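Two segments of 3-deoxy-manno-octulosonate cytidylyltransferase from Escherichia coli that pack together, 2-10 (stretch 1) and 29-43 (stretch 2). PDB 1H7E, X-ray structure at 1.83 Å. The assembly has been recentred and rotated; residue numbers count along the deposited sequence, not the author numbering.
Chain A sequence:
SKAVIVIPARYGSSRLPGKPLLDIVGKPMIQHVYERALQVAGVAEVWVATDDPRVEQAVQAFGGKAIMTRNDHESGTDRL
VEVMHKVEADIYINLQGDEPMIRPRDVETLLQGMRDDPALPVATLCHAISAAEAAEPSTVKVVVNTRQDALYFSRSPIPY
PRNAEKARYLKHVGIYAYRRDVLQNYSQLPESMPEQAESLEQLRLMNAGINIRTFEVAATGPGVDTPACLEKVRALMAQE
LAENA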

ATOM      1  N   LYS A   2       9.397  -3.030 -29.463  1.00 33.95           N
ATOM      2  CA  LYS A   2       8.116  -3.196 -30.142  1.00 26.53           C
ATOM      3  C   LYS A   2       7.003  -3.289 -29.108  1.00 22.88           C
ATOM      4  O   LYS A   2       7.101  -4.023 -28.121  1.00 21.72           O
ATOM      5  CB  LYS A   2       8.138  -4.458 -30.998  1.00 25.57           C
ATOM      6  CG  LYS A   2       6.894  -4.674 -31.833  1.00 28.98           C
ATOM      7  CD  LYS A   2       6.958  -6.036 -32.513  1.00 32.51           C
ATOM      8  CE  LYS A   2       5.692  -6.343 -33.292  1.00 34.33           C
ATOM      9  NZ  LYS A   2       5.659  -7.757 -33.797  1.00 38.91           N
ATOM     10  N   ALA A   3       5.943  -2.533 -29.338  1.00 21.13           N
ATOM     11  CA  ALA A   3       4.813  -2.535 -28.433  1.00 17.14           C
ATOM     12  C   ALA A   3       3.573  -2.910 -29.197  1.00 18.10           C
ATOM     13  O   ALA A   3       3.414  -2.513 -30.351  1.00 19.01           O
ATOM     14  CB  ALA A   3       4.631  -1.144 -27.836  1.00 17.90           C
ATOM     15  N   VAL A   4       2.700  -3.689 -28.569  1.00 14.43           N
ATOM     16  CA  VAL A   4       1.431  -4.044 -29.191  1.00 14.91           C
ATOM     17  C   VAL A   4       0.287  -3.789 -28.208  1.00 14.99           C
ATOM     18  O   VAL A   4       0.476  -3.795 -26.988  1.00 16.89           O
ATOM     19  CB  VAL A   4       1.366  -5.525 -29.683  1.00 17.42           C
ATOM     20  CG1 VAL A   4       2.566  -5.837 -30.604  1.00 16.30           C
ATOM     21  CG2 VAL A   4       1.297  -6.479 -28.523  1.00 17.80           C
ATOM     22  N   ILE A   5      -0.881  -3.488 -28.738  1.00 13.05           N
ATOM     23  CA  ILE A   5      -2.048  -3.267 -27.902  1.00 14.33           C
ATOM     24  C   ILE A   5      -2.954  -4.468 -28.049  1.00 14.77           C
ATOM     25  O   ILE A   5      -3.221  -4.910 -29.164  1.00 15.69           O
ATOM     26  CB  ILE A   5      -2.829  -2.005 -28.307  1.00 13.67           C
ATOM     27  CG1 ILE A   5      -2.041  -0.762 -27.910  1.00 13.40           C
ATOM     28  CG2 ILE A   5      -4.230  -2.022 -27.695  1.00 12.82           C
ATOM     29  CD1 ILE A   5      -2.644   0.519 -28.429  1.00 16.72           C
ATOM     30  N   VAL A   6      -3.382  -5.031 -26.919  1.00 13.55           N
ATOM     31  CA  VAL A   6      -4.284  -6.175 -26.923  1.00 12.57           C
ATOM     32  C   VAL A   6      -5.578  -5.736 -26.249  1.00 16.32           C
ATOM     33  O   VAL A   6      -5.559  -5.162 -25.154  1.00 17.54           O
ATOM     34  CB  VAL A   6      -3.691  -7.402 -26.175  1.00 11.84           C
ATOM     35  CG1 VAL A   6      -4.699  -8.535 -26.151  1.00 11.57           C
ATOM     36  CG2 VAL A   6      -2.418  -7.861 -26.847  1.00 13.59           C
ATOM     37  N   ILE A   7      -6.698  -5.967 -26.918  1.00 15.03           N
ATOM     38  CA  ILE A   7      -8.000  -5.595 -26.400  1.00 14.92           C
ATOM     39  C   ILE A   7      -8.816  -6.852 -26.115  1.00 19.54           C
ATOM     40  O   ILE A   7      -9.243  -7.538 -27.042  1.00 20.23           O
ATOM     41  CB  ILE A   7      -8.789  -4.745 -27.427  1.00 16.55           C
ATOM     42  CG1 ILE A   7      -8.002  -3.493 -27.818  1.00 13.63           C
ATOM     43  CG2 ILE A   7     -10.168  -4.356 -26.862  1.00 15.92           C
ATOM     44  CD1 ILE A   7      -8.519  -2.850 -29.092  1.00 12.56           C
ATOM     45  N   PRO A   8      -8.972  -7.222 -24.829  1.00 23.74           N
ATOM     46  CA  PRO A   8      -9.752  -8.410 -24.444  1.00 25.20           C
ATOM     47  C   PRO A   8     -11.213  -8.078 -24.730  1.00 29.86           C
ATOM     48  O   PRO A   8     -11.709  -7.035 -24.296  1.00 32.05           O
ATOM     49  CB  PRO A   8      -9.535  -8.493 -22.928  1.00 26.64           C
ATOM     50  CG  PRO A   8      -8.239  -7.823 -22.716  1.00 29.09           C
ATOM     51  CD  PRO A   8      -8.318  -6.635 -23.647  1.00 25.01           C
ATOM     52  N   ALA A   9     -11.908  -8.939 -25.457  1.00 33.39           N
ATOM     53  CA  ALA A   9     -13.297  -8.662 -25.786  1.00 38.19           C
ATOM     54  C   ALA A   9     -14.151  -9.909 -25.727  1.00 45.52           C
ATOM     55  O   ALA A   9     -14.355 -10.576 -26.741  1.00 46.39           O
ATOM     56  CB  ALA A   9     -13.394  -8.022 -27.173  1.00 34.85           C
ATOM     57  N   ARG A  10     -14.624 -10.244 -24.531  1.00 55.76           N
ATOM     58  CA  ARG A  10     -15.490 -11.402 -24.379  1.00 67.54           C
ATOM     59  C   ARG A  10     -16.978 -11.000 -24.464  1.00 72.32           C
ATOM     60  O   ARG A  10     -17.411  -9.999 -23.876  1.00 72.11           O
ATOM     61  CB  ARG A  10     -15.139 -12.217 -23.120  1.00 71.28           C
ATOM     62  CG  ARG A  10     -14.871 -11.432 -21.844  1.00 79.24           C
ATOM     63  CD  ARG A  10     -14.247 -12.338 -20.775  1.00 86.37           C
ATOM     64  NE  ARG A  10     -14.985 -13.593 -20.593  1.00 92.71           N
ATOM     65  CZ  ARG A  10     -14.427 -14.764 -20.278  1.00 96.42           C
ATOM     66  NH1 ARG A  10     -13.113 -14.861 -20.100  1.00 98.66           N
ATOM     67  NH2 ARG A  10     -15.180 -15.853 -20.166  1.00 97.80           N
ATOM     68  N   MET A  29     -19.293  -1.371 -30.294  1.00 29.09           N
ATOM     69  CA  MET A  29     -18.407  -0.785 -29.298  1.00 28.41           C
ATOM     70  C   MET A  29     -16.945  -1.182 -29.503  1.00 24.89           C
ATOM     71  O   MET A  29     -16.047  -0.322 -29.437  1.00 24.69           O
ATOM     72  CB  MET A  29     -18.860  -1.132 -27.882  1.00 30.20           C
ATOM     73  CG  MET A  29     -17.927  -0.563 -26.815  1.00 34.05           C
ATOM     74  SD  MET A  29     -18.627  -0.641 -25.178  1.00 41.38           S
ATOM     75  CE  MET A  29     -18.721  -2.438 -24.951  1.00 41.86           C
ATOM     76  N   ILE A  30     -16.722  -2.466 -29.792  1.00 22.49           N
ATOM     77  CA  ILE A  30     -15.369  -2.989 -30.022  1.00 23.07           C
ATOM     78  C   ILE A  30     -14.645  -2.235 -31.170  1.00 21.28           C
ATOM     79  O   ILE A  30     -13.420  -2.017 -31.108  1.00 22.63           O
ATOM     80  CB  ILE A  30     -15.398  -4.539 -30.229  1.00 22.51           C
ATOM     81  CG1 ILE A  30     -14.001  -5.141 -30.084  1.00 28.02           C
ATOM     82  CG2 ILE A  30     -15.970  -4.893 -31.571  1.00 26.34           C
ATOM     83  CD1 ILE A  30     -13.394  -4.958 -28.706  1.00 31.38           C
ATOM     84  N   GLN A  31     -15.405  -1.743 -32.155  1.00 18.27           N
ATOM     85  CA  GLN A  31     -14.788  -1.000 -33.254  1.00 19.41           C
ATOM     86  C   GLN A  31     -14.252   0.374 -32.812  1.00 17.89           C
ATOM     87  O   GLN A  31     -13.165   0.792 -33.241  1.00 19.80           O
ATOM     88  CB  GLN A  31     -15.749  -0.852 -34.433  1.00 19.22           C
ATOM     89  CG  GLN A  31     -15.099  -0.120 -35.633  1.00 20.80           C
ATOM     90  CD  GLN A  31     -15.975  -0.136 -36.879  1.00 21.37           C
ATOM     91  OE1 GLN A  31     -16.895  -0.941 -36.988  1.00 21.27           O
ATOM     92  NE2 GLN A  31     -15.703   0.762 -37.805  1.00 18.28           N
ATOM     93  N   HIS A  32     -14.994   1.057 -31.934  1.00 18.81           N
ATOM     94  CA  HIS A  32     -14.576   2.368 -31.424  1.00 18.57           C
ATOM     95  C   HIS A  32     -13.262   2.253 -30.662  1.00 19.26           C
ATOM     96  O   HIS A  32     -12.368   3.104 -30.802  1.00 19.78           O
ATOM     97  CB  HIS A  32     -15.641   2.951 -30.487  1.00 22.11           C
ATOM     98  CG  HIS A  32     -16.862   3.437 -31.194  1.00 21.92           C
ATOM     99  ND1 HIS A  32     -16.892   4.626 -31.894  1.00 22.63           N
ATOM    100  CD2 HIS A  32     -18.095   2.890 -31.322  1.00 19.62           C
ATOM    101  CE1 HIS A  32     -18.094   4.789 -32.422  1.00 21.90           C
ATOM    102  NE2 HIS A  32     -18.840   3.752 -32.088  1.00 21.13           N
ATOM    103  N   VAL A  33     -13.145   1.192 -29.857  1.00 17.46           N
ATOM    104  CA  VAL A  33     -11.924   0.971 -29.090  1.00 18.97           C
ATOM    105  C   VAL A  33     -10.767   0.672 -30.033  1.00 18.13           C
ATOM    106  O   VAL A  33      -9.659   1.204 -29.878  1.00 20.16           O
ATOM    107  CB  VAL A  33     -12.081  -0.189 -28.071  1.00 17.75           C
ATOM    108  CG1 VAL A  33     -10.757  -0.411 -27.316  1.00 14.77           C
ATOM    109  CG2 VAL A  33     -13.201   0.136 -27.086  1.00 17.63           C
ATOM    110  N   TYR A  34     -11.043  -0.175 -31.026  1.00 20.21           N
ATOM    111  CA  TYR A  34     -10.039  -0.546 -32.015  1.00 20.09           C
ATOM    112  C   TYR A  34      -9.564   0.693 -32.763  1.00 16.89           C
ATOM    113  O   TYR A  34      -8.360   0.910 -32.903  1.00 19.43           O
ATOM    114  CB  TYR A  34     -10.608  -1.591 -33.001  1.00 22.47           C
ATOM    115  CG  TYR A  34      -9.537  -2.338 -33.791  1.00 24.20           C
ATOM    116  CD1 TYR A  34      -8.967  -1.784 -34.941  1.00 25.58           C
ATOM    117  CD2 TYR A  34      -9.061  -3.572 -33.355  1.00 24.06           C
ATOM    118  CE1 TYR A  34      -7.940  -2.440 -35.630  1.00 24.82           C
ATOM    119  CE2 TYR A  34      -8.039  -4.234 -34.039  1.00 25.47           C
ATOM    120  CZ  TYR A  34      -7.484  -3.662 -35.167  1.00 26.65           C
ATOM    121  OH  TYR A  34      -6.453  -4.318 -35.798  1.00 31.14           O
ATOM    122  N   GLU A  35     -10.513   1.508 -33.223  1.00 18.34           N
ATOM    123  CA  GLU A  35     -10.175   2.727 -33.957  1.00 19.30           C
ATOM    124  C   GLU A  35      -9.345   3.702 -33.128  1.00 22.06           C
ATOM    125  O   GLU A  35      -8.407   4.302 -33.648  1.00 20.38           O
ATOM    126  CB  GLU A  35     -11.428   3.404 -34.498  1.00 21.70           C
ATOM    127  CG  GLU A  35     -12.179   2.552 -35.512  1.00 26.88           C
ATOM    128  CD  GLU A  35     -13.325   3.294 -36.178  1.00 30.67           C
ATOM    129  OE1 GLU A  35     -13.443   4.521 -35.988  1.00 34.21           O
ATOM    130  OE2 GLU A  35     -14.106   2.655 -36.907  1.00 29.63           O
ATOM    131  N   ARG A  36      -9.658   3.857 -31.840  1.00 22.15           N
ATOM    132  CA  ARG A  36      -8.845   4.746 -30.993  1.00 20.09           C
ATOM    133  C   ARG A  36      -7.460   4.163 -30.742  1.00 17.53           C
ATOM    134  O   ARG A  36      -6.474   4.888 -30.740  1.00 16.04           O
ATOM    135  CB  ARG A  36      -9.555   5.066 -29.682  1.00 23.39           C
ATOM    136  CG  ARG A  36     -10.536   6.189 -29.857  1.00 28.81           C
ATOM    137  CD  ARG A  36     -11.758   5.974 -29.048  1.00 34.12           C
ATOM    138  NE  ARG A  36     -12.791   6.942 -29.399  1.00 41.35           N
ATOM    139  CZ  ARG A  36     -12.953   8.130 -28.819  1.00 43.57           C
ATOM    140  NH1 ARG A  36     -12.149   8.532 -27.837  1.00 44.50           N
ATOM    141  NH2 ARG A  36     -13.947   8.912 -29.214  1.00 45.66           N
ATOM    142  N   ALA A  37      -7.384   2.839 -30.594  1.00 16.96           N
ATOM    143  CA  ALA A  37      -6.106   2.154 -30.377  1.00 15.29           C
ATOM    144  C   ALA A  37      -5.158   2.378 -31.560  1.00 16.88           C
ATOM    145  O   ALA A  37      -3.942   2.536 -31.374  1.00 16.60           O
ATOM    146  CB  ALA A  37      -6.347   0.660 -30.154  1.00 15.00           C
ATOM    147  N   LEU A  38      -5.721   2.438 -32.772  1.00 17.87           N
ATOM    148  CA  LEU A  38      -4.916   2.662 -33.973  1.00 20.45           C
ATOM    149  C   LEU A  38      -4.261   4.029 -34.004  1.00 23.06           C
ATOM    150  O   LEU A  38      -3.253   4.206 -34.684  1.00 26.27           O
ATOM    151  CB  LEU A  38      -5.753   2.484 -35.240  1.00 18.70           C
ATOM    152  CG  LEU A  38      -6.041   1.041 -35.602  1.00 18.83           C
ATOM    153  CD1 LEU A  38      -7.046   0.986 -36.732  1.00 22.84           C
ATOM    154  CD2 LEU A  38      -4.746   0.373 -35.974  1.00 17.90           C
ATOM    155  N   GLN A  39      -4.834   4.985 -33.267  1.00 24.61           N
ATOM    156  CA  GLN A  39      -4.321   6.346 -33.208  1.00 23.74           C
ATOM    157  C   GLN A  39      -3.164   6.528 -32.235  1.00 23.65           C
ATOM    158  O   GLN A  39      -2.619   7.620 -32.126  1.00 24.50           O
ATOM    159  CB  GLN A  39      -5.447   7.312 -32.847  1.00 26.20           C
ATOM    160  CG  GLN A  39      -6.635   7.281 -33.808  1.00 35.16           C
ATOM    161  CD  GLN A  39      -7.797   8.164 -33.342  1.00 41.81           C
ATOM    162  OE1 GLN A  39      -7.585   9.176 -32.676  1.00 45.85           O
ATOM    163  NE2 GLN A  39      -9.029   7.778 -33.687  1.00 42.19           N
ATOM    164  N   VAL A  40      -2.788   5.468 -31.523  1.00 22.39           N
ATOM    165  CA  VAL A  40      -1.697   5.554 -30.552  1.00 19.82           C
ATOM    166  C   VAL A  40      -0.362   5.417 -31.252  1.00 21.72           C
ATOM    167  O   VAL A  40      -0.067   4.386 -31.846  1.00 22.12           O
ATOM    168  CB  VAL A  40      -1.806   4.462 -29.442  1.00 19.32           C
ATOM    169  CG1 VAL A  40      -0.685   4.614 -28.435  1.00 13.91           C
ATOM    170  CG2 VAL A  40      -3.157   4.539 -28.751  1.00 14.33           C
ATOM    171  N   ALA A  41       0.447   6.464 -31.178  1.00 21.85           N
ATOM    172  CA  ALA A  41       1.760   6.446 -31.804  1.00 24.37           C
ATOM    173  C   ALA A  41       2.686   5.478 -31.089  1.00 26.48           C
ATOM    174  O   ALA A  41       2.546   5.265 -29.886  1.00 28.53           O
ATOM    175  CB  ALA A  41       2.363   7.845 -31.783  1.00 23.60           C
ATOM    176  N   GLY A  42       3.627   4.896 -31.832  1.00 25.67           N
ATOM    177  CA  GLY A  42       4.597   3.978 -31.250  1.00 24.52           C
ATOM    178  C   GLY A  42       4.153   2.538 -31.087  1.00 22.44           C
ATOM    179  O   GLY A  42       4.912   1.706 -30.592  1.00 25.68           O
ATOM    180  N   VAL A  43       2.928   2.252 -31.505  1.00 21.83           N
ATOM    181  CA  VAL A  43       2.365   0.912 -31.423  1.00 23.31           C
ATOM    182  C   VAL A  43       2.426   0.238 -32.796  1.00 25.00           C
ATOM    183  O   VAL A  43       1.951   0.785 -33.797  1.00 23.88           O
ATOM    184  CB  VAL A  43       0.909   0.980 -30.894  1.00 21.99           C
ATOM    185  CG1 VAL A  43       0.222  -0.397 -30.961  1.00 16.55           C
ATOM    186  CG2 VAL A  43       0.935   1.496 -29.450  1.00 18.60           C
TER
HETATM  187  O   HOH W   1       5.946  -0.514 -31.269  1.00 29.72           O

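How does the start of the strand meet the other segment? Lys 2 points its CB away and makes no contact, so the packing begins at Ala 3, whose CA lies 5.2 Å from the CA of Val 43. The methyl group of Ala 3 faces the turn that runs from Val 40 to Val 43, with CB 4.0 Å from Gly 42 O, and Ala 3 O comes within 3.7 Å of Val 43 CA. No direct hydrogen bond joins the two segments, but a water bridges them here: it accepts from Ala 3 N at 2.8 Å and donates to Gly 42 O at 2.5 Å. The turn is type II, and Gly 42 has phi 84° and psi 1°, backbone angles at which a CB would be jammed against the carbonyl O of Ala 41.

Why do alternate residues carry the contact from here on? In an extended strand successive side chains leave on opposite faces. Val 4 directs its CB away and offers little more than its backbone, with CA 4.2 Å from Val 43 CG1. Ile 5 turns toward the other segment and touches it at several points. Ile 5 CG1 lies 3.8 Å from Val 43 CG1, while Ile 5 CD1 lies 4.1 Å from Ala 37 CB and from Val 40 CG2. Ile 5 CD1 also comes to 3.8 Å from Ala 37 O.

What does Ile 7 find on the helix, after Val 6 has passed out of reach? Ile 7 CD1 settles among Val 33, its neighbour Tyr 34, and Ala 37 about one turn further on: 3.8 Å from Val 33 CG1, 4.0 Å from Tyr 34 CA and 4.3 Å from Ala 37 CB. The Tyr 34 ring is met obliquely, its CD2 4.4 Å from Ile 7 CD1, and its hydroxyl is hydrogen-bonded elsewhere in the structure. The other methyl group of Ile 7, CG2, lies 3.8 Å from Ile 30 CD1, so the contacts of this one side chain run from Ile 30 to Ala 37, about two turns of helix.

Where does the contact end? Pro 8 points away, and Ala 9 makes the last contact, its CB 3.4 Å from Ile 30 CD1, a tight approach for two methyl groups. Arg 10 is exposed and out of reach. Moving forward along stretch 1 has meant moving backward from Val 43 to Ile 30, in keeping with the 169° between the N-to-C directions of strand 3-8 and helix 29-38: the two elements run nearly antiparallel, with apolar side chains making most of the contacts between them.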